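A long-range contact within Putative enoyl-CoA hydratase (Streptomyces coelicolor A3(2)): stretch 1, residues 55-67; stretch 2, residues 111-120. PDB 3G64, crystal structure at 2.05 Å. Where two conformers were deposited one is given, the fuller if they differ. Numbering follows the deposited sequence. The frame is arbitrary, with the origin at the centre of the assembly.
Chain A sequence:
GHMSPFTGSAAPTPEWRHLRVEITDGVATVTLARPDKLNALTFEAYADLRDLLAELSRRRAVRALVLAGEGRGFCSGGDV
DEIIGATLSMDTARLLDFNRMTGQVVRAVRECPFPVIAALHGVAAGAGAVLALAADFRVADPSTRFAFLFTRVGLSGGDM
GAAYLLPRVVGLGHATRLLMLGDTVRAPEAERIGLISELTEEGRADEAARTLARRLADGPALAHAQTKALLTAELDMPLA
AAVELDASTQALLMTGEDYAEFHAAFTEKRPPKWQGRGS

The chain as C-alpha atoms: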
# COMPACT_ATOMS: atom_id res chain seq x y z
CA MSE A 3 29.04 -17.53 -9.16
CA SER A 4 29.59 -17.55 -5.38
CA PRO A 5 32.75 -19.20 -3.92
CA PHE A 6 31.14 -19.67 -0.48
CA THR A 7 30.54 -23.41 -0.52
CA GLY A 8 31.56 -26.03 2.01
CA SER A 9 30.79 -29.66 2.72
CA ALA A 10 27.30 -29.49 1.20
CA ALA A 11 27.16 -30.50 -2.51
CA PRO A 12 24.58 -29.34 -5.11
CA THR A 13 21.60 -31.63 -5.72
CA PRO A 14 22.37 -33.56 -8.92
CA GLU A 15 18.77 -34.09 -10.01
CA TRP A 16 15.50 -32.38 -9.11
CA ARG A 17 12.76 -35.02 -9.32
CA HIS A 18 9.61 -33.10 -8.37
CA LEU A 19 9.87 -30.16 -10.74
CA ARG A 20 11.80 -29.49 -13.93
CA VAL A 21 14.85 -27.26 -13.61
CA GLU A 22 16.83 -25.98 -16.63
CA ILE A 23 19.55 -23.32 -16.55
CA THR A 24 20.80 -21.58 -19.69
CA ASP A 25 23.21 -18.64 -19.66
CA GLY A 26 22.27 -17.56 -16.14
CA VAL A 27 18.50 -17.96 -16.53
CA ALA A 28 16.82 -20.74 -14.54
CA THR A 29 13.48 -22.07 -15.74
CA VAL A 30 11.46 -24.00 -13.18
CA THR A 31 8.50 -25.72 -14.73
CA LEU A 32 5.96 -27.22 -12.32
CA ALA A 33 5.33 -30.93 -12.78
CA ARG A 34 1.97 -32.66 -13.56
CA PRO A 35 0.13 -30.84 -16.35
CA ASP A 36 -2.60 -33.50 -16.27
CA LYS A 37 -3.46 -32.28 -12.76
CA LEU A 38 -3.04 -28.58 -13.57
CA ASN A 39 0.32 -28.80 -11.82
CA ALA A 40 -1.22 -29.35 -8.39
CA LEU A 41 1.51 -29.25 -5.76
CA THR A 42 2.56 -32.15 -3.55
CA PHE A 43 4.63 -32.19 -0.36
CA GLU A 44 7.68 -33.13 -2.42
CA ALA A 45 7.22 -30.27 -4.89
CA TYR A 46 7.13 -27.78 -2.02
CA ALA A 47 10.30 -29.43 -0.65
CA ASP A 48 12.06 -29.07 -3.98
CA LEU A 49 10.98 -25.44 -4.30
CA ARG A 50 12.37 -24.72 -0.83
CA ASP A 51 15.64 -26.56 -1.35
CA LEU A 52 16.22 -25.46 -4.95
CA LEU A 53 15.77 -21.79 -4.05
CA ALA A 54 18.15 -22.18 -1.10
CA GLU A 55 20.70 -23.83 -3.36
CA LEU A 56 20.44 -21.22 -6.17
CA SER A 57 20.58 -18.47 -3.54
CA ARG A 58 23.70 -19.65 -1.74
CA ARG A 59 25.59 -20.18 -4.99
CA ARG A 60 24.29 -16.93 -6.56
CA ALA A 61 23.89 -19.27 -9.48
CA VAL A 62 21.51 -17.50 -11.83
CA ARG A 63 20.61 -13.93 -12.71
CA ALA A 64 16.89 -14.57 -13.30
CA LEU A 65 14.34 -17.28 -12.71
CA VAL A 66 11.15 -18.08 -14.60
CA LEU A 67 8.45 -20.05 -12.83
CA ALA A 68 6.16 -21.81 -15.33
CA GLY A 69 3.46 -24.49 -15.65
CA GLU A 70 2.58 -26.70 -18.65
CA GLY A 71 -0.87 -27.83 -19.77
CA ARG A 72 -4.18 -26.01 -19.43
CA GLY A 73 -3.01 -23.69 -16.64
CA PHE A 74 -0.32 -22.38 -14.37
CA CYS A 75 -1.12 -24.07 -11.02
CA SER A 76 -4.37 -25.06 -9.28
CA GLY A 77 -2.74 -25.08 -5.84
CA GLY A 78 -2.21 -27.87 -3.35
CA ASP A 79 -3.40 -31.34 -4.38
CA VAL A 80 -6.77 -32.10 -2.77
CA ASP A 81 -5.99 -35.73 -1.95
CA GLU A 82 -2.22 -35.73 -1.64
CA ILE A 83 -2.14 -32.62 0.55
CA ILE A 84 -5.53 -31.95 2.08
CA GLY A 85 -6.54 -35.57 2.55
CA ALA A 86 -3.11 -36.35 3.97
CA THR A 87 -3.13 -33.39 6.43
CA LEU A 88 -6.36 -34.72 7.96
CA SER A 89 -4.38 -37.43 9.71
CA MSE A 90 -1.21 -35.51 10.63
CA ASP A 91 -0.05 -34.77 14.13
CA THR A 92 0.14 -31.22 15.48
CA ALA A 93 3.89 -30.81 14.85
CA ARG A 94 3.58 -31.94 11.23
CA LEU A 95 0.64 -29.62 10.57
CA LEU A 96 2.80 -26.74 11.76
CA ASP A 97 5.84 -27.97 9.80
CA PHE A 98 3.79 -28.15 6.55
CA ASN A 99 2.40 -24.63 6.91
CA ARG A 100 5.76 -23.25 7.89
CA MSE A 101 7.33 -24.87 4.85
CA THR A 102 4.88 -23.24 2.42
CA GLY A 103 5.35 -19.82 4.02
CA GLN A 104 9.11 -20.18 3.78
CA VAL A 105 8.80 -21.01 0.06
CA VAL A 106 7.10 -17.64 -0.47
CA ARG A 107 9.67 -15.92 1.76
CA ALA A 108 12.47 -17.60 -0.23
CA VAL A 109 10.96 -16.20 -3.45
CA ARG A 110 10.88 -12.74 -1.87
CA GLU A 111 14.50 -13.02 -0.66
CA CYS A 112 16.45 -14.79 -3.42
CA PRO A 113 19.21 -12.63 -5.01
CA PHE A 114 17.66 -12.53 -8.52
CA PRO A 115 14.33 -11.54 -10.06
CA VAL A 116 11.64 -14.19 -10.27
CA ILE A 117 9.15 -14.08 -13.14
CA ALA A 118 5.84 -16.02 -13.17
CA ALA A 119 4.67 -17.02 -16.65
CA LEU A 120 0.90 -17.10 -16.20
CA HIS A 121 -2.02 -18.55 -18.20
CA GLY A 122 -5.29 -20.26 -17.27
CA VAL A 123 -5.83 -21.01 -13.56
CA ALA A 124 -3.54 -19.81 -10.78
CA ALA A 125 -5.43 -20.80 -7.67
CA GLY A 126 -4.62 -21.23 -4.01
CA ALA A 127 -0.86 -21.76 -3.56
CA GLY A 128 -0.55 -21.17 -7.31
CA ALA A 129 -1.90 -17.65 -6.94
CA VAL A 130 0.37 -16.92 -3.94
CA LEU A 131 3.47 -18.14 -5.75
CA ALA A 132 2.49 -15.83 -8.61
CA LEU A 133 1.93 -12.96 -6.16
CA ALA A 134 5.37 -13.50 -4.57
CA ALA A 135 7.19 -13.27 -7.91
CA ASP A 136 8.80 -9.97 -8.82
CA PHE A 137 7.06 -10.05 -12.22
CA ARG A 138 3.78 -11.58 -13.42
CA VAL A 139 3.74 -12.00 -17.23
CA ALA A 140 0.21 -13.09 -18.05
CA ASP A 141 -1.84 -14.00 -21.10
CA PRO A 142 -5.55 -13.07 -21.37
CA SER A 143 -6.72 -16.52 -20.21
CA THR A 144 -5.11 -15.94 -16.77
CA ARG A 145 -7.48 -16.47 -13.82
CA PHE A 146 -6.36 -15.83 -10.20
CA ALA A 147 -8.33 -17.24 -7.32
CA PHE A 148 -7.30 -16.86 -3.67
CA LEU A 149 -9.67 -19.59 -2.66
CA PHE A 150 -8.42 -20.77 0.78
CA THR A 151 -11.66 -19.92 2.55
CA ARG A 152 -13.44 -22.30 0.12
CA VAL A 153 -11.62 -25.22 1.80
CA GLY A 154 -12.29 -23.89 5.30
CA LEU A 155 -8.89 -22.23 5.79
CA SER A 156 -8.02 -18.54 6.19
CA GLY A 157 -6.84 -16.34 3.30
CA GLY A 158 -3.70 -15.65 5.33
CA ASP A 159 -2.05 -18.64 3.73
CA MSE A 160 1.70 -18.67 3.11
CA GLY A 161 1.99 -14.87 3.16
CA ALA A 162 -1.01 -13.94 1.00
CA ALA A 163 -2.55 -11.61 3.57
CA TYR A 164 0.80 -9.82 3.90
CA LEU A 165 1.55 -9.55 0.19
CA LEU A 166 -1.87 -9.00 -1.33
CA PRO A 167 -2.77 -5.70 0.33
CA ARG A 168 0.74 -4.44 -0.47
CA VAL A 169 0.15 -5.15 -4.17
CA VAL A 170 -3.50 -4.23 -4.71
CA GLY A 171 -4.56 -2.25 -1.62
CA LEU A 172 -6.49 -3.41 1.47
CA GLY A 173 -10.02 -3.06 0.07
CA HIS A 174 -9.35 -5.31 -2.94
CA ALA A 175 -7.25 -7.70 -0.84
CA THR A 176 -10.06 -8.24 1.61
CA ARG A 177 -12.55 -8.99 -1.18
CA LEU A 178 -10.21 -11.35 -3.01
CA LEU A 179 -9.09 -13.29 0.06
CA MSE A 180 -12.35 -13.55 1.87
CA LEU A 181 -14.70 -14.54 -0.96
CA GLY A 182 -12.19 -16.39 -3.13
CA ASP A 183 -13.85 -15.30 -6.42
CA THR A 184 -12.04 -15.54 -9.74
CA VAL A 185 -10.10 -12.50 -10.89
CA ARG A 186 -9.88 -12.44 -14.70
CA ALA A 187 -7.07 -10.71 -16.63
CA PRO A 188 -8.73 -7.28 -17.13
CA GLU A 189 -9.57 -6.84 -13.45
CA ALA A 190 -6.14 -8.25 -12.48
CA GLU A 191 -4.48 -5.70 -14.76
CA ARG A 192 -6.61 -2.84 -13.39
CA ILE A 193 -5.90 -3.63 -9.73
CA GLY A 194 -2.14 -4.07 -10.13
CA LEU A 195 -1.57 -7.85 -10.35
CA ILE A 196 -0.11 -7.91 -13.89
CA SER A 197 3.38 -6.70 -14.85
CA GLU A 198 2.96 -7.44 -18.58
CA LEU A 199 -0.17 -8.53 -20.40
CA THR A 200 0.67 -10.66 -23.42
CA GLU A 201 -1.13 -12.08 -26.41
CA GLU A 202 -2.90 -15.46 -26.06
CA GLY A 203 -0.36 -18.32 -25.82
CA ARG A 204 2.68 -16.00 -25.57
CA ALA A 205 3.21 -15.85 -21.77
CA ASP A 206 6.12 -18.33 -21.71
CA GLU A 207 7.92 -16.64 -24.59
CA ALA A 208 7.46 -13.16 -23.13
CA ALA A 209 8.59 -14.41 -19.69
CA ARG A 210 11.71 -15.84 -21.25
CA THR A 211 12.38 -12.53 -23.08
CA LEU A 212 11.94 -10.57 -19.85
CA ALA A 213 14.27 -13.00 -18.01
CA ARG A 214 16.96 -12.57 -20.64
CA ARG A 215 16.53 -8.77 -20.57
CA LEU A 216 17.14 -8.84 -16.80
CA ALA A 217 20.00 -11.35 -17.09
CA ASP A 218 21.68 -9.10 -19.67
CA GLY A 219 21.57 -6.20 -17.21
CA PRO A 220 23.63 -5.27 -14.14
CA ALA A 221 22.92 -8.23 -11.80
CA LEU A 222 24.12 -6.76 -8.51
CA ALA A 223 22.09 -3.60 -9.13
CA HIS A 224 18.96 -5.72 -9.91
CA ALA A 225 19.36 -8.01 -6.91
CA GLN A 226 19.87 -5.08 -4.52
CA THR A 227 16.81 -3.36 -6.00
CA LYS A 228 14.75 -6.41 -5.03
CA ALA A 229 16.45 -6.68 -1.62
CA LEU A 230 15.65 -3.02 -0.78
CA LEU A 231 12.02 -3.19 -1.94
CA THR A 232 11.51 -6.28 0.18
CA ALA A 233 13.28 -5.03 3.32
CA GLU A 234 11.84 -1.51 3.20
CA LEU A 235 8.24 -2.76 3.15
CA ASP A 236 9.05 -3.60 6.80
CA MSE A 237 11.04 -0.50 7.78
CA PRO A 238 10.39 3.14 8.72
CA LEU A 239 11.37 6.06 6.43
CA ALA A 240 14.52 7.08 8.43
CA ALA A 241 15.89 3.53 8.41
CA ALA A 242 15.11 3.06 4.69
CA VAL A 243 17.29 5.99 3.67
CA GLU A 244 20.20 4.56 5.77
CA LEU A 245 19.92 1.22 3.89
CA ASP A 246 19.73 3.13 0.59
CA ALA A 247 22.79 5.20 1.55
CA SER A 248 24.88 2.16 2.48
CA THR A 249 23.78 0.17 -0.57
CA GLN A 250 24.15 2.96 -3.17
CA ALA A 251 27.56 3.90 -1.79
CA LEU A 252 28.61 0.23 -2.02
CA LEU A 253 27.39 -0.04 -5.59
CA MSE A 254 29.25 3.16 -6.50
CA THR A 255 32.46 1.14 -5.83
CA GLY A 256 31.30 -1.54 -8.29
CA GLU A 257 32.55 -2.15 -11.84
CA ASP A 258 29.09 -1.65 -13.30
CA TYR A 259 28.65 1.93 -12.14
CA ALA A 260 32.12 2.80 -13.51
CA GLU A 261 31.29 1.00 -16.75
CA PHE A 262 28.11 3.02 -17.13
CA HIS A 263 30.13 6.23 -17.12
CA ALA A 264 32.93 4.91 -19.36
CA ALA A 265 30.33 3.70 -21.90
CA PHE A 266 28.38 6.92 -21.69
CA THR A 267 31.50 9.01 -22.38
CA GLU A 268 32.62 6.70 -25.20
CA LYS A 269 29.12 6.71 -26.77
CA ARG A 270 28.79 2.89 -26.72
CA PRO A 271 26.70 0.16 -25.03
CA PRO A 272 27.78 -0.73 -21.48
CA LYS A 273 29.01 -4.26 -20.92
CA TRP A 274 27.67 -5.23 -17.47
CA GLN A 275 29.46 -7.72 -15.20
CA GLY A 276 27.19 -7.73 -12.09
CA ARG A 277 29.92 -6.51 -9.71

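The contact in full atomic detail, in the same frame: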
# COMPACT_ATOMS: atom_id res chain seq x y z
N GLU A 55 19.50 -23.49 -2.62
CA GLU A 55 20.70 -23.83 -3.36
C GLU A 55 21.10 -22.75 -4.40
O GLU A 55 22.27 -22.32 -4.44
CB GLU A 55 20.56 -25.20 -4.02
CG GLU A 55 21.87 -25.64 -4.66
CD GLU A 55 21.72 -26.87 -5.52
OE1 GLU A 55 21.35 -27.94 -4.96
OE2 GLU A 55 21.98 -26.77 -6.75
N LEU A 56 20.15 -22.30 -5.22
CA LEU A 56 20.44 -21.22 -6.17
C LEU A 56 20.86 -19.93 -5.44
O LEU A 56 21.65 -19.15 -5.96
CB LEU A 56 19.23 -20.92 -7.05
CG LEU A 56 18.73 -22.08 -7.90
CD1 LEU A 56 17.51 -21.72 -8.74
CD2 LEU A 56 19.87 -22.61 -8.77
N SER A 57 20.30 -19.70 -4.27
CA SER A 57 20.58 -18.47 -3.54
C SER A 57 22.00 -18.48 -2.99
O SER A 57 22.72 -17.51 -3.14
CB SER A 57 19.59 -18.26 -2.39
OG SER A 57 18.30 -17.93 -2.89
N ARG A 58 22.39 -19.59 -2.37
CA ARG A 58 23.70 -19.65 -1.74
C ARG A 58 24.83 -19.65 -2.76
O ARG A 58 25.92 -19.17 -2.47
CB ARG A 58 23.79 -20.84 -0.77
CG ARG A 58 24.18 -22.16 -1.41
CD ARG A 58 23.98 -23.30 -0.41
NE ARG A 58 24.35 -24.59 -0.99
CZ ARG A 58 23.65 -25.71 -0.81
NH1 ARG A 58 22.53 -25.69 -0.08
NH2 ARG A 58 24.04 -26.84 -1.38
N ARG A 59 24.57 -20.16 -3.96
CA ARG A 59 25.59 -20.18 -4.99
C ARG A 59 25.50 -18.97 -5.93
O ARG A 59 26.30 -18.86 -6.84
CB ARG A 59 25.54 -21.49 -5.81
CG ARG A 59 25.66 -22.77 -4.98
CD ARG A 59 25.56 -24.01 -5.87
NE ARG A 59 24.71 -23.76 -7.03
CZ ARG A 59 24.27 -24.70 -7.87
NH1 ARG A 59 24.60 -25.97 -7.67
NH2 ARG A 59 23.50 -24.37 -8.90
N ARG A 60 24.54 -18.08 -5.68
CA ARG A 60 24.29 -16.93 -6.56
C ARG A 60 24.43 -17.39 -8.02
O ARG A 60 25.19 -16.82 -8.83
CB ARG A 60 25.18 -15.73 -6.21
CG ARG A 60 24.60 -14.40 -6.71
CD ARG A 60 25.49 -13.21 -6.41
NE ARG A 60 25.19 -12.64 -5.10
CZ ARG A 60 24.31 -11.67 -4.88
NH1 ARG A 60 23.61 -11.15 -5.88
NH2 ARG A 60 24.11 -11.22 -3.64
N ALA A 61 23.67 -18.43 -8.32
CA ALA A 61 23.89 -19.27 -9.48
C ALA A 61 23.39 -18.61 -10.77
O ALA A 61 24.07 -18.62 -11.80
CB ALA A 61 23.19 -20.62 -9.24
N VAL A 62 22.21 -18.02 -10.69
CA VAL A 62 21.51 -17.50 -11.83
C VAL A 62 21.26 -16.02 -11.64
O VAL A 62 21.44 -15.48 -10.54
CB VAL A 62 20.19 -18.27 -12.04
CG1 VAL A 62 20.46 -19.78 -12.02
CG2 VAL A 62 19.17 -17.91 -10.97
N ARG A 63 20.87 -15.35 -12.72
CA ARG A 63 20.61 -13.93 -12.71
C ARG A 63 19.14 -13.65 -12.93
O ARG A 63 18.72 -12.51 -12.88
CB ARG A 63 21.47 -13.21 -13.78
CG ARG A 63 22.97 -13.40 -13.60
CD ARG A 63 23.86 -12.55 -14.54
NE ARG A 63 23.63 -12.73 -15.97
CZ ARG A 63 24.08 -13.74 -16.72
NH1 ARG A 63 24.79 -14.72 -16.18
NH2 ARG A 63 23.80 -13.78 -18.01
N ALA A 64 18.35 -14.70 -13.17
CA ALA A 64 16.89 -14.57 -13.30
C ALA A 64 16.27 -15.95 -13.24
O ALA A 64 16.89 -16.95 -13.63
CB ALA A 64 16.50 -13.90 -14.62
N LEU A 65 15.04 -16.01 -12.76
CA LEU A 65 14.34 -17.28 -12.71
C LEU A 65 12.90 -17.11 -13.20
O LEU A 65 12.17 -16.19 -12.78
CB LEU A 65 14.40 -17.87 -11.29
CG LEU A 65 13.72 -19.24 -11.08
CD1 LEU A 65 14.37 -19.99 -9.92
CD2 LEU A 65 12.24 -19.09 -10.85
N VAL A 66 12.51 -18.00 -14.10
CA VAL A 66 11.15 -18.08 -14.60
C VAL A 66 10.46 -19.26 -13.94
O VAL A 66 10.99 -20.38 -13.91
CB VAL A 66 11.10 -18.27 -16.12
CG1 VAL A 66 9.65 -18.44 -16.61
CG2 VAL A 66 11.78 -17.09 -16.84
N LEU A 67 9.28 -19.00 -13.39
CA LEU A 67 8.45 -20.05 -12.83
C LEU A 67 7.28 -20.29 -13.80
O LEU A 67 6.52 -19.38 -14.11
CB LEU A 67 7.95 -19.62 -11.43
CG LEU A 67 7.04 -20.55 -10.60
CD1 LEU A 67 7.65 -21.93 -10.44
CD2 LEU A 67 6.73 -19.95 -9.19
N GLU A 111 13.16 -13.34 -1.14
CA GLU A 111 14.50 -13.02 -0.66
C GLU A 111 15.65 -13.47 -1.56
O GLU A 111 16.79 -13.11 -1.29
CB GLU A 111 14.73 -13.58 0.77
CG GLU A 111 13.98 -12.81 1.85
CD GLU A 111 14.23 -13.34 3.27
OE1 GLU A 111 14.88 -14.39 3.44
OE2 GLU A 111 13.76 -12.69 4.22
N CYS A 112 15.38 -14.25 -2.59
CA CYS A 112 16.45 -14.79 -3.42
C CYS A 112 17.09 -13.68 -4.26
O CYS A 112 16.38 -12.81 -4.78
CB CYS A 112 15.94 -15.92 -4.33
SG CYS A 112 14.57 -15.46 -5.46
N PRO A 113 18.42 -13.72 -4.40
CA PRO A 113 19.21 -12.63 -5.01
C PRO A 113 19.11 -12.58 -6.55
O PRO A 113 20.13 -12.46 -7.22
CB PRO A 113 20.64 -12.96 -4.57
CG PRO A 113 20.65 -14.48 -4.44
CD PRO A 113 19.25 -14.87 -3.99
N PHE A 114 17.90 -12.65 -7.08
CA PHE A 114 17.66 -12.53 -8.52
C PHE A 114 16.17 -12.40 -8.68
O PHE A 114 15.41 -12.89 -7.85
CB PHE A 114 18.15 -13.75 -9.32
CG PHE A 114 17.85 -15.08 -8.68
CD1 PHE A 114 16.61 -15.69 -8.84
CD2 PHE A 114 18.83 -15.74 -7.93
CE1 PHE A 114 16.33 -16.92 -8.23
CE2 PHE A 114 18.57 -16.96 -7.32
CZ PHE A 114 17.31 -17.56 -7.47
N PRO A 115 15.75 -11.72 -9.75
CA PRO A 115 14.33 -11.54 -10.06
C PRO A 115 13.67 -12.87 -10.43
O PRO A 115 14.25 -13.73 -11.11
CB PRO A 115 14.33 -10.62 -11.31
CG PRO A 115 15.75 -10.43 -11.70
CD PRO A 115 16.66 -11.11 -10.74
N VAL A 116 12.44 -13.02 -9.97
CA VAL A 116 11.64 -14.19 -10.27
C VAL A 116 10.46 -13.73 -11.11
O VAL A 116 9.81 -12.73 -10.78
CB VAL A 116 11.17 -14.87 -8.96
CG1 VAL A 116 10.15 -15.98 -9.25
CG2 VAL A 116 12.38 -15.40 -8.19
N ILE A 117 10.21 -14.45 -12.20
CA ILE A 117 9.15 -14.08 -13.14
C ILE A 117 8.15 -15.25 -13.25
O ILE A 117 8.53 -16.38 -13.54
CB ILE A 117 9.77 -13.81 -14.53
CG1 ILE A 117 10.80 -12.68 -14.41
CG2 ILE A 117 8.69 -13.56 -15.60
CD1 ILE A 117 11.98 -12.86 -15.32
N ALA A 118 6.87 -14.98 -12.99
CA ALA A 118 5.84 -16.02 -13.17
C ALA A 118 5.19 -15.90 -14.54
O ALA A 118 4.69 -14.82 -14.91
CB ALA A 118 4.79 -15.94 -12.06
N ALA A 119 5.24 -16.99 -15.30
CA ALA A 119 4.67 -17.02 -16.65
C ALA A 119 3.26 -17.57 -16.53
O ALA A 119 3.09 -18.78 -16.35
CB ALA A 119 5.53 -17.93 -17.57
N LEU A 120 2.26 -16.70 -16.59
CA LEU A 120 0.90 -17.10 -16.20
C LEU A 120 -0.06 -17.29 -17.37
O LEU A 120 -0.04 -16.52 -18.34
CB LEU A 120 0.28 -16.06 -15.25
CG LEU A 120 1.05 -15.71 -13.96
CD1 LEU A 120 0.29 -14.63 -13.24
CD2 LEU A 120 1.15 -16.95 -13.09

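The most distinctive feature of this contact is the ring of Phe-114, which is gathered in by the helix end, loop and strand of the other stretch just before the two stretches settle into a regular sheet. A methyl of Val-62 sits almost squarely over one face: CG2 of Val-62 lies 3.7 Å from the centroid of the Phe-114 ring and only 7° off its normal, so its C-H groups can meet the pi cloud. Leu-56 CB approaches Phe-114 CZ at 3.9 Å, and Leu-65 CB approaches Phe-114 CE1 at 3.7 Å. A large, flat, apolar side chain suits this buried place because it can touch helix, loop and strand at once; its chi1 is in p, and more of its surface is covered by the other stretch than that of any other residue here.

Beyond the ring, the strands 64-67 and 116-120 run parallel, their directions 24° apart. Hydrogen bonds alternate between them. Leu-65 N donates to Pro-115 O (2.9 Å), and Ile-117 N to Leu-65 O (2.7 Å); Leu-67 N then donates to Ile-117 O (2.7 Å), and Ala-119 N to Leu-67 O (3.0 Å). Pro-115 has no N-H to give, yet its carbonyl serves fully as an acceptor. The same oxygens also receive C-H contacts, as where Val-116 CA lies 3.3 Å from Leu-65 O.

Leu-65, Val-116, Leu-67 and Ala-118 share one face of the sheet, Val-66 and Ile-117 the other. Beta-branched valine and isoleucine favor such extended backbone, and their apolar side chains suit its buried faces.

At the more open end, Ser-57 OG packs 3.4 Å from Pro-113 CD; small and polar, it fits closely while its hydroxyl bonds to a residue bordering the stretches. Pro-113 CB also lies over one face of the Arg-60 guanidinium, 3.7 Å from Arg-60 NH1, though that arginine is poorly ordered.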